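Local coordinates for protein 4-imidazolone-5-propanoate amidohydrolase (Unidentified, PDB 2OOF) that catalyses the hydrolytic opening of imidazolone-5-propanoate to N-formimidoyl-L-glutamate, the third step of histidine degradation, at a metal centre in an amidohydrolase barrel, at residues His72-Phe77 against Asp317-Thr322; Val64-Ile69 against Gly349-Ala354. All coordinates share one frame; numbering follows the deposited sequence.

Interaction 1 (His72-Phe77 against Asp317-Thr322); sequences HTHLIF and DINPGT. With FE (Fe (III) ion), chain B.
His72 and Asp317 reach the same iron ion from neighbouring points of the barrel mouth, with NE2 of His72 2.3 Å and OD1 of Asp317 2.5 Å from the metal. Their side chains run side by side, imidazole and carboxylate planes 77° apart; OD1 sits at the imidazole edge, near the ring plane. Asp317 CG lies anti to the backbone N (chi1 -170°), which carries OD1 to the metal, while OD2 accepts a hydrogen bond from the metal-bound water at 2.9 Å. Backbone packing beneath is tight: His74 N donates to Ile318 O over 2.7 Å, and Asp317 CA makes a CA-H...O contact of 3.0 Å with His72 O. Here the residues are buried, and Ile318 CG2 rests on Leu75 CB.

The partly exposed end is looser, one apolar contact without a hydrogen bond across it: Pro320 CD lies over one face of the Phe77 ring, 3.9 Å from its centroid, a CH-pi contact. Were Phe77 replaced by alanine, the Pro320 ring would probably lose the aromatic face it lies on, and Arg126 its cation-pi partner. Within 317-322, Asn319 OD1 accepts from Thr322 N in an Asx motif, and its ND2 donates to Asp317 O, fixing the amide. His242 also binds the iron, and His74 probably does, as in a near-identical enzyme. The carboxylate thus holds metal and water together, consistent with a metal-activated water attacking the imidazolone ring.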
loop_
_atom_site.group_PDB
_atom_site.type_symbol
_atom_site.label_atom_id
_atom_site.label_comp_id
_atom_site.label_asym_id
_atom_site.label_seq_id
_atom_site.Cartn_x
_atom_site.Cartn_y
_atom_site.Cartn_z
ATOM N N HIS A 72 1.112 0.038 0.963
ATOM C CA HIS A 72 2.325 -0.004 1.767
ATOM C C HIS A 72 3.410 -0.932 1.201
ATOM O O HIS A 72 3.525 -2.089 1.622
ATOM C CB HIS A 72 1.951 -0.432 3.190
ATOM C CG HIS A 72 3.091 -0.397 4.159
ATOM N ND1 HIS A 72 3.065 0.366 5.307
ATOM C CD2 HIS A 72 4.293 -1.026 4.152
ATOM C CE1 HIS A 72 4.199 0.209 5.963
ATOM N NE2 HIS A 72 4.962 -0.630 5.284
ATOM N N THR A 73 4.206 -0.434 0.257
ATOM C CA THR A 73 5.265 -1.255 -0.308
ATOM C C THR A 73 6.611 -0.548 -0.390
ATOM O O THR A 73 6.691 0.683 -0.337
ATOM C CB THR A 73 4.917 -1.779 -1.741
ATOM O OG1 THR A 73 5.242 -0.781 -2.716
ATOM C CG2 THR A 73 3.432 -2.126 -1.852
ATOM N N HIS A 74 7.664 -1.359 -0.475
ATOM C CA HIS A 74 9.045 -0.900 -0.637
ATOM C C HIS A 74 9.512 -1.748 -1.826
ATOM O O HIS A 74 10.591 -2.351 -1.781
ATOM C CB HIS A 74 9.952 -1.267 0.546
ATOM C CG HIS A 74 9.457 -0.820 1.884
ATOM N ND1 HIS A 74 8.330 -1.351 2.482
ATOM C CD2 HIS A 74 9.984 0.042 2.785
ATOM C CE1 HIS A 74 8.192 -0.839 3.688
ATOM N NE2 HIS A 74 9.185 0.010 3.899
ATOM N N LEU A 75 8.709 -1.808 -2.884
ATOM C CA LEU A 75 9.087 -2.633 -4.021
ATOM C C LEU A 75 10.260 -2.118 -4.863
ATOM O O LEU A 75 10.690 -2.786 -5.804
ATOM C CB LEU A 75 7.861 -2.911 -4.903
ATOM C CG LEU A 75 7.232 -1.777 -5.705
ATOM C CD1 LEU A 75 8.112 -1.461 -6.906
ATOM C CD2 LEU A 75 5.839 -2.191 -6.173
ATOM N N ILE A 76 10.776 -0.938 -4.538
ATOM C CA ILE A 76 11.928 -0.409 -5.260
ATOM C C ILE A 76 13.155 -0.673 -4.406
ATOM O O ILE A 76 13.225 -0.217 -3.267
ATOM C CB ILE A 76 11.825 1.117 -5.492
ATOM C CG1 ILE A 76 10.717 1.417 -6.512
ATOM C CG2 ILE A 76 13.183 1.669 -5.960
ATOM C CD1 ILE A 76 10.490 2.899 -6.774
ATOM N N PHE A 77 14.125 -1.398 -4.943
ATOM C CA PHE A 77 15.331 -1.693 -4.188
ATOM C C PHE A 77 16.220 -2.564 -5.048
ATOM O O PHE A 77 15.740 -3.186 -5.991
ATOM C CB PHE A 77 14.970 -2.450 -2.898
ATOM C CG PHE A 77 14.320 -3.798 -3.144
ATOM C CD1 PHE A 77 15.100 -4.913 -3.470
ATOM C CD2 PHE A 77 12.926 -3.949 -3.104
ATOM C CE1 PHE A 77 14.503 -6.162 -3.758
ATOM C CE2 PHE A 77 12.325 -5.211 -3.392
ATOM C CZ PHE A 77 13.119 -6.301 -3.716
ATOM N N ASP A 317 3.433 -5.071 2.047
ATOM C CA ASP A 317 4.670 -4.629 2.689
ATOM C C ASP A 317 5.888 -5.199 1.954
ATOM O O ASP A 317 6.930 -5.465 2.555
ATOM C CB ASP A 317 4.714 -5.041 4.169
ATOM C CG ASP A 317 5.876 -4.389 4.917
ATOM O OD1 ASP A 317 6.263 -3.275 4.514
ATOM O OD2 ASP A 317 6.400 -4.969 5.896
ATOM N N ILE A 318 5.741 -5.387 0.643
ATOM C CA ILE A 318 6.821 -5.915 -0.176
ATOM C C ILE A 318 8.105 -5.186 0.167
ATOM O O ILE A 318 8.179 -3.965 0.050
ATOM C CB ILE A 318 6.569 -5.696 -1.695
ATOM C CG1 ILE A 318 5.291 -6.406 -2.132
ATOM C CG2 ILE A 318 7.764 -6.217 -2.506
ATOM C CD1 ILE A 318 4.839 -6.019 -3.515
ATOM N N ASN A 319 9.107 -5.932 0.609
ATOM C CA ASN A 319 10.398 -5.340 0.925
ATOM C C ASN A 319 11.442 -6.446 1.078
ATOM O O ASN A 319 11.144 -7.539 1.576
ATOM C CB ASN A 319 10.293 -4.458 2.172
ATOM C CG ASN A 319 10.402 -5.232 3.446
ATOM O OD1 ASN A 319 11.491 -5.658 3.829
ATOM N ND2 ASN A 319 9.272 -5.424 4.117
ATOM N N PRO A 320 12.683 -6.164 0.649
ATOM C CA PRO A 320 13.846 -7.059 0.666
ATOM C C PRO A 320 14.209 -7.821 1.937
ATOM O O PRO A 320 14.668 -8.952 1.852
ATOM C CB PRO A 320 14.985 -6.158 0.171
ATOM C CG PRO A 320 14.599 -4.827 0.660
ATOM C CD PRO A 320 13.106 -4.783 0.364
ATOM N N GLY A 321 13.990 -7.238 3.110
ATOM C CA GLY A 321 14.358 -7.939 4.334
ATOM C C GLY A 321 13.264 -8.500 5.221
ATOM O O GLY A 321 13.496 -9.454 5.967
ATOM N N THR A 322 12.069 -7.937 5.118
ATOM C CA THR A 322 10.959 -8.338 5.968
ATOM C C THR A 322 9.785 -9.070 5.322
ATOM O O THR A 322 9.208 -9.965 5.939
ATOM C CB THR A 322 10.439 -7.094 6.722
ATOM O OG1 THR A 322 11.026 -7.065 8.025
ATOM C CG2 THR A 322 8.938 -7.100 6.827
HETATM FE FE FE B . 7.165 -1.194 5.448
HETATM O O HOH W 1 7.999 -2.797 7.021
#

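Interaction 2 (Val64-Ile69 against Gly349-Ala354); sequences VTPGLI and GVTRHA
The first core strand of the amidohydrolase barrel, within 63-73, here meets the turn that leads into helix 352-357. A single backbone hydrogen bond joins them: Ile69 N donates to Val350 O at 2.7 Å, with an N-H...O angle of 142°. The rest is van der Waals contact, mostly between carbons, with some side-chain carbons against backbone carbonyls. Ile69 CB stands 3.8 Å from Ala354 CB in the first turn of the helix, and its CG2 touches the same methyl. With CG1 anti to the carbonyl carbon (chi1 -52°), the longer branch of Ile69 extends instead toward the turn, where CD1 comes 3.6 Å from Thr351 O. Ile69 therefore splits its two branches between the helix and the residue before it.

Toward the start of the strand, Leu68 and Val350 lie alongside each other, CD2 of Leu68 4.0 Å from CG2 of Val350. Thr351 turns its methyl to the strand, CG2 meeting Pro66 CG at 3.8 Å, and its hydroxyl bonds to Met347 O. Although Thr351 holds the N-cap position, its side chain makes no capping bond.

All seven touching residues are buried. Leu328 and Met332 of helix 328-339 pack on both Leu68 and Val350, Met347 of helix 343-349 reaches Leu68, and Leu376 touches Leu68 as well, so the contact lies beside these two helices, with strand 375-378 paired antiparallel to strand 63-73.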
loop_
_atom_site.group_PDB
_atom_site.type_symbol
_atom_site.label_atom_id
_atom_site.label_comp_id
_atom_site.label_asym_id
_atom_site.label_seq_id
_atom_site.Cartn_x
_atom_site.Cartn_y
_atom_site.Cartn_z
ATOM N N VAL A 64 -17.673 -7.972 -11.057
ATOM C CA VAL A 64 -16.838 -6.800 -11.262
ATOM C C VAL A 64 -16.632 -6.152 -9.901
ATOM O O VAL A 64 -17.572 -6.035 -9.107
ATOM C CB VAL A 64 -17.476 -5.773 -12.222
ATOM C CG1 VAL A 64 -18.756 -5.212 -11.628
ATOM C CG2 VAL A 64 -16.495 -4.639 -12.484
ATOM N N THR A 65 -15.395 -5.753 -9.617
ATOM C CA THR A 65 -15.068 -5.123 -8.337
ATOM C C THR A 65 -14.167 -3.932 -8.594
ATOM O O THR A 65 -13.639 -3.774 -9.691
ATOM C CB THR A 65 -14.255 -6.061 -7.414
ATOM O OG1 THR A 65 -12.945 -6.234 -7.969
ATOM C CG2 THR A 65 -14.925 -7.418 -7.263
ATOM N N PRO A 66 -13.997 -3.061 -7.587
ATOM C CA PRO A 66 -13.108 -1.926 -7.835
ATOM C C PRO A 66 -11.692 -2.483 -7.932
ATOM O O PRO A 66 -11.442 -3.617 -7.500
ATOM C CB PRO A 66 -13.309 -1.026 -6.610
ATOM C CG PRO A 66 -13.956 -1.900 -5.586
ATOM C CD PRO A 66 -14.793 -2.867 -6.364
ATOM N N GLY A 67 -10.778 -1.717 -8.525
ATOM C CA GLY A 67 -9.408 -2.185 -8.645
ATOM C C GLY A 67 -8.797 -2.347 -7.266
ATOM O O GLY A 67 -9.192 -1.643 -6.335
ATOM N N LEU A 68 -7.849 -3.270 -7.119
ATOM C CA LEU A 68 -7.214 -3.489 -5.821
ATOM C C LEU A 68 -6.146 -2.435 -5.563
ATOM O O LEU A 68 -5.535 -1.905 -6.499
ATOM C CB LEU A 68 -6.617 -4.897 -5.752
ATOM C CG LEU A 68 -7.623 -6.009 -6.097
ATOM C CD1 LEU A 68 -7.034 -7.360 -5.712
ATOM C CD2 LEU A 68 -8.938 -5.789 -5.363
ATOM N N ILE A 69 -5.917 -2.147 -4.288
ATOM C CA ILE A 69 -4.968 -1.118 -3.885
ATOM C C ILE A 69 -4.068 -1.612 -2.764
ATOM O O ILE A 69 -4.573 -2.054 -1.735
ATOM C CB ILE A 69 -5.732 0.127 -3.324
ATOM C CG1 ILE A 69 -6.808 0.580 -4.313
ATOM C CG2 ILE A 69 -4.753 1.270 -3.023
ATOM C CD1 ILE A 69 -7.710 1.681 -3.778
ATOM N N GLY A 349 -10.325 -4.063 2.962
ATOM C CA GLY A 349 -8.987 -3.641 3.347
ATOM C C GLY A 349 -8.082 -3.275 2.177
ATOM O O GLY A 349 -7.136 -2.494 2.339
ATOM N N VAL A 350 -8.363 -3.828 0.998
ATOM C CA VAL A 350 -7.556 -3.540 -0.185
ATOM C C VAL A 350 -8.276 -2.653 -1.202
ATOM O O VAL A 350 -7.804 -2.472 -2.326
ATOM C CB VAL A 350 -7.079 -4.844 -0.883
ATOM C CG1 VAL A 350 -6.260 -5.676 0.098
ATOM C CG2 VAL A 350 -8.275 -5.649 -1.408
ATOM N N THR A 351 -9.427 -2.114 -0.812
ATOM C CA THR A 351 -10.169 -1.217 -1.688
ATOM C C THR A 351 -10.502 0.051 -0.914
ATOM O O THR A 351 -9.673 0.955 -0.816
ATOM C CB THR A 351 -11.500 -1.848 -2.233
ATOM O OG1 THR A 351 -12.301 -2.341 -1.145
ATOM C CG2 THR A 351 -11.201 -2.963 -3.238
ATOM N N ARG A 352 -11.706 0.087 -0.349
ATOM C CA ARG A 352 -12.200 1.227 0.411
ATOM C C ARG A 352 -11.231 1.789 1.455
ATOM O O ARG A 352 -10.882 2.968 1.419
ATOM C CB ARG A 352 -13.521 0.846 1.090
ATOM C CG ARG A 352 -14.339 2.037 1.519
ATOM C CD ARG A 352 -15.811 1.672 1.726
ATOM N NE ARG A 352 -16.032 0.854 2.912
ATOM C CZ ARG A 352 -16.458 -0.402 2.888
ATOM N NH1 ARG A 352 -16.707 -1.003 1.734
ATOM N NH2 ARG A 352 -16.651 -1.056 4.024
ATOM N N HIS A 353 -10.802 0.940 2.385
ATOM C CA HIS A 353 -9.892 1.363 3.446
ATOM C C HIS A 353 -8.479 1.682 2.952
ATOM O O HIS A 353 -7.822 2.576 3.484
ATOM C CB HIS A 353 -9.866 0.298 4.538
ATOM C CG HIS A 353 -11.216 0.033 5.129
ATOM N ND1 HIS A 353 -11.554 -1.166 5.720
ATOM C CD2 HIS A 353 -12.326 0.809 5.195
ATOM C CE1 HIS A 353 -12.813 -1.119 6.118
ATOM N NE2 HIS A 353 -13.302 0.068 5.811
ATOM N N ALA A 354 -8.018 0.958 1.937
ATOM C CA ALA A 354 -6.691 1.203 1.376
ATOM C C ALA A 354 -6.713 2.558 0.667
ATOM O O ALA A 354 -5.739 3.307 0.710
ATOM C CB ALA A 354 -6.317 0.099 0.391
#

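Both contacts draw on strand 63-73, interaction 2 near its beginning and interaction 1 at its end and in the loop that follows, with centres about 20 Å apart. The residues of interaction 1 fall between the two segments of interaction 2 in the sequence. Each has one backbone N-H...O bond across its segments, but the surroundings differ. Interaction 2 is wholly core, and its side chains meet through carbon atoms. In interaction 1 the buried portion combines metal ligands and a backbone bond with a small apolar patch, and of the touching residues only Phe77 and Pro320 are partly exposed. One strand thus joins a hydrophobic strand-to-helix contact to the metal site.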